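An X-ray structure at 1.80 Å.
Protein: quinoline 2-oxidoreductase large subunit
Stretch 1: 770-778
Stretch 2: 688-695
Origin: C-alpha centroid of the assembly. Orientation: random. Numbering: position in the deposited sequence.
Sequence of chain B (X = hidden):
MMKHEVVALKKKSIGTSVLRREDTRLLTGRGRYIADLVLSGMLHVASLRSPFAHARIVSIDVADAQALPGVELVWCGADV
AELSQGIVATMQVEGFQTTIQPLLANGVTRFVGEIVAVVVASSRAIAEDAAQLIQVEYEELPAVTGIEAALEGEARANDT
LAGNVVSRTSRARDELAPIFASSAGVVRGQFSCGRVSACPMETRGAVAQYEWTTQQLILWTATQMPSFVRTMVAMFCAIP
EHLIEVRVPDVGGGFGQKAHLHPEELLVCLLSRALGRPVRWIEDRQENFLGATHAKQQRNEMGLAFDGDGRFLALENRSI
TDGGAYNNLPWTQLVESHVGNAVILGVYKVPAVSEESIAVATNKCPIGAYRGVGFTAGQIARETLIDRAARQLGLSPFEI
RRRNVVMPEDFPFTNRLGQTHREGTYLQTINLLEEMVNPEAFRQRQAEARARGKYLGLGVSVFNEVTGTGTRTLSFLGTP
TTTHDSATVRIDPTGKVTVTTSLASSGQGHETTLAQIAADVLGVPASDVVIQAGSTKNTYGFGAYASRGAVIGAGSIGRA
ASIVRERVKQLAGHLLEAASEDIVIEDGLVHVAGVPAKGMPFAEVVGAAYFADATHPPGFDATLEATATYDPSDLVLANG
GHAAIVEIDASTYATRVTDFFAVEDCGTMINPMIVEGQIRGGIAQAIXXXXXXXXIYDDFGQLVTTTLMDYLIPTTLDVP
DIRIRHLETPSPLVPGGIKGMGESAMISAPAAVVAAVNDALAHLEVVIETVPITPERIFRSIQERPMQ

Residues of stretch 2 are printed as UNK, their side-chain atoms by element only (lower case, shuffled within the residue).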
# COMPACT_ATOMS: atom_id res chain seq x y z
N THR B 770 3.81 -48.08 13.53
CA THR B 770 3.11 -46.85 13.88
C THR B 770 4.09 -45.69 14.04
O THR B 770 5.15 -45.85 14.64
CB THR B 770 2.35 -47.00 15.22
OG1 THR B 770 1.42 -48.08 15.13
CG2 THR B 770 1.60 -45.72 15.55
N VAL B 771 3.75 -44.53 13.48
CA VAL B 771 4.59 -43.35 13.65
C VAL B 771 3.77 -42.34 14.45
O VAL B 771 2.54 -42.32 14.36
CB VAL B 771 5.02 -42.70 12.30
CG1 VAL B 771 5.94 -43.65 11.53
CG2 VAL B 771 3.80 -42.33 11.47
N PRO B 772 4.43 -41.50 15.25
CA PRO B 772 5.89 -41.45 15.43
C PRO B 772 6.43 -42.63 16.24
O PRO B 772 5.73 -43.17 17.09
CB PRO B 772 6.09 -40.12 16.14
CG PRO B 772 4.89 -40.07 17.05
CD PRO B 772 3.77 -40.51 16.12
N ILE B 773 7.66 -43.02 15.96
CA ILE B 773 8.31 -44.11 16.68
C ILE B 773 9.00 -43.48 17.88
O ILE B 773 10.13 -42.99 17.78
CB ILE B 773 9.33 -44.82 15.79
CG1 ILE B 773 8.63 -45.36 14.54
CG2 ILE B 773 10.02 -45.93 16.57
CD1 ILE B 773 9.56 -45.98 13.51
N THR B 774 8.29 -43.48 19.00
CA THR B 774 8.76 -42.89 20.24
C THR B 774 9.47 -43.90 21.13
O THR B 774 9.42 -45.10 20.88
CB THR B 774 7.55 -42.34 21.02
OG1 THR B 774 6.70 -43.44 21.37
CG2 THR B 774 6.75 -41.37 20.16
N PRO B 775 10.16 -43.42 22.18
CA PRO B 775 10.84 -44.39 23.05
C PRO B 775 9.82 -45.33 23.69
O PRO B 775 10.10 -46.51 23.93
CB PRO B 775 11.57 -43.50 24.07
CG PRO B 775 10.87 -42.18 23.98
CD PRO B 775 10.55 -42.05 22.52
N GLU B 776 8.62 -44.82 23.95
CA GLU B 776 7.56 -45.64 24.53
C GLU B 776 7.23 -46.79 23.58
O GLU B 776 7.17 -47.95 23.99
CB GLU B 776 6.30 -44.81 24.77
CG GLU B 776 5.06 -45.63 25.11
CD GLU B 776 5.13 -46.26 26.50
OE1 GLU B 776 4.31 -47.17 26.77
OE2 GLU B 776 5.98 -45.85 27.31
N ARG B 777 7.02 -46.47 22.30
CA ARG B 777 6.68 -47.49 21.32
C ARG B 777 7.80 -48.50 21.09
O ARG B 777 7.54 -49.68 20.87
CB ARG B 777 6.26 -46.84 20.00
CG ARG B 777 4.89 -46.17 20.09
CD ARG B 777 4.34 -45.74 18.73
NE ARG B 777 2.93 -45.37 18.85
CZ ARG B 777 2.47 -44.12 18.80
NH1 ARG B 777 3.30 -43.10 18.63
NH2 ARG B 777 1.17 -43.89 18.96
N ILE B 778 9.04 -48.04 21.16
CA ILE B 778 10.19 -48.92 20.98
C ILE B 778 10.30 -49.82 22.22
O ILE B 778 10.55 -51.01 22.10
CB ILE B 778 11.50 -48.12 20.83
CG1 ILE B 778 11.45 -47.29 19.54
CG2 ILE B 778 12.69 -49.07 20.83
CD1 ILE B 778 12.69 -46.47 19.29
N UNK B 688 10.88 -35.54 11.79
CA UNK B 688 9.93 -35.07 12.78
C UNK B 688 8.73 -35.99 12.82
O UNK B 688 8.38 -36.54 13.86
N UNK B 689 8.10 -36.20 11.66
CA UNK B 689 6.92 -37.08 11.60
C UNK B 689 7.18 -38.49 12.10
O UNK B 689 6.37 -39.07 12.82
c UNK B 689 6.37 -37.17 10.17
c UNK B 689 4.71 -38.43 8.68
c UNK B 689 5.10 -38.03 10.10
o UNK B 689 3.62 -38.97 8.46
n UNK B 689 5.61 -38.20 7.73
N UNK B 690 8.33 -39.06 11.72
CA UNK B 690 8.62 -40.43 12.11
C UNK B 690 9.17 -40.70 13.50
O UNK B 690 9.00 -41.80 14.02
c UNK B 690 9.59 -41.09 11.09
o UNK B 690 10.80 -40.33 11.00
c UNK B 690 8.93 -41.16 9.71
N UNK B 691 9.79 -39.71 14.13
CA UNK B 691 10.36 -39.94 15.46
C UNK B 691 9.94 -39.01 16.58
O UNK B 691 10.15 -39.34 17.75
c UNK B 691 12.62 -40.86 14.44
c UNK B 691 12.38 -42.29 14.88
c UNK B 691 14.12 -40.54 14.44
c UNK B 691 11.90 -39.89 15.38
N UNK B 692 9.32 -37.88 16.24
CA UNK B 692 8.98 -36.89 17.25
C UNK B 692 7.58 -36.30 17.33
O UNK B 692 7.03 -36.11 18.42
c UNK B 692 11.75 -36.17 18.74
c UNK B 692 11.43 -35.99 17.26
c UNK B 692 9.94 -35.71 17.11
c UNK B 692 12.24 -34.86 16.65
N UNK B 693 7.01 -35.97 16.17
CA UNK B 693 5.72 -35.30 16.10
C UNK B 693 4.42 -36.09 16.15
O UNK B 693 4.27 -37.11 15.48
o UNK B 693 7.97 -32.47 12.84
c UNK B 693 5.67 -34.43 14.84
c UNK B 693 6.88 -33.54 14.65
o UNK B 693 5.77 -32.56 12.78
c UNK B 693 6.87 -32.81 13.33
N UNK B 694 3.49 -35.58 16.94
CA UNK B 694 2.16 -36.16 17.03
C UNK B 694 1.16 -35.23 17.70
O UNK B 694 1.37 -34.79 18.83
o UNK B 694 -0.26 -40.34 17.79
c UNK B 694 0.77 -39.67 18.04
o UNK B 694 1.73 -40.13 18.70
c UNK B 694 2.15 -37.52 17.76
c UNK B 694 0.82 -38.24 17.52
N UNK B 695 0.10 -34.91 16.97
CA UNK B 695 -0.98 -34.09 17.50
C UNK B 695 -1.85 -35.17 18.12
O UNK B 695 -2.26 -36.12 17.45
c UNK B 695 -0.91 -32.20 15.85
c UNK B 695 -3.09 -32.87 16.87
c UNK B 695 -1.74 -33.37 16.37
O HOH W 1 0.33 -42.62 16.25
O HOH W 2 -1.35 -42.04 19.61

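Position 688 has backbone atoms and nothing more, so it is Gly688. It does not touch stretch 1, and the absence of a side chain leaves room for one that comes later.

Position 689 carries three carbons in an unbranched chain, the third bearing one oxygen and one nitrogen. That is a terminal amide, and the residue is Gln689. Its CA-to-CB bond runs sideways to stretch 1, and the closest approach is made by the backbone instead: Gln689 O lies 3.5 Å from Pro772 CB. The extended chain, chi1 and chi2 both t, carries a neutral amide, which brings no charge to be balanced in a buried site.

Position 690 has a first carbon that forks into one oxygen and one carbon, the signature of Thr690. The CA-to-CB bond points away from stretch 1, although the methyl CG2 still comes within 4.3 Å of Val771 CG1. OG1 is hydrogen-bonded to a residue flanking one of the stretches. A small side chain of mixed character suits this place, and the carbonyl is left to face Pro772 and Ile773.

Position 691 shows four carbons forked at the second, hence Leu691. Its CA-to-CB bond points away from stretch 1, but its end comes nearer, and CD2 reaches 4.1 Å from Ile773 CB. A branched aliphatic chain supplies the apolar surface that a buried isoleucine can pack against.

Position 692 again has four carbons forked at the second and is Leu692. Its CA-to-CB bond points away from stretch 1, and the apolar side chain makes no contact there; the residue contributes through its backbone, with Leu692 N 3.9 Å from Pro772 CB. Leu692 N also donates to Gly688 O at 2.9 Å.

Position 693 carries three carbons, the third with two oxygens: a carboxylate on a two-carbon arm, Glu693. The CA-to-CB bond points away, and both oxygens are hydrogen-bonded elsewhere in the structure, which helps offset burying the carboxylate. An ideal CB on Gly688 would clash with Glu693 OE1, at 1.9 Å. The wide pi-type turn is marked by Glu693 N donating to Gly688 O at 2.7 Å, while Glu693 O lies 3.4 Å from Pro772 CG.

Position 694 has the same three carbons and two oxygens, but its CA-to-CB bond points toward stretch 1; it is Glu694. Its extended chain brings OE2 to 3.4 Å from Arg777 NH1, a salt bridge with a weak hydrogen bond, and to 3.3 Å from Pro772 CD. Water 1 donates to Glu694 OE1 at 2.8 Å and to Val771 O at 2.9 Å, bridging the stretches.

Position 695 has three carbons, the first bearing the other two, and is Val695, compact and apolar as suits a buried site; it lies out of reach of stretch 1.

The contact centers on Pro772, which follows a cis peptide bond and sits against the backbone of the turn. Next to it, Ile773 N donates to Thr690 O at 2.7 Å in a nearly linear bond. Arg777 NH1 also donates to Pro772 O at 2.9 Å, so the same nitrogen that meets Glu694 is tied to the central proline. A single backbone hydrogen bond, apolar packing and a salt bridge join segments far apart in sequence.

Stretch 2 688-695: GQTLLEEV
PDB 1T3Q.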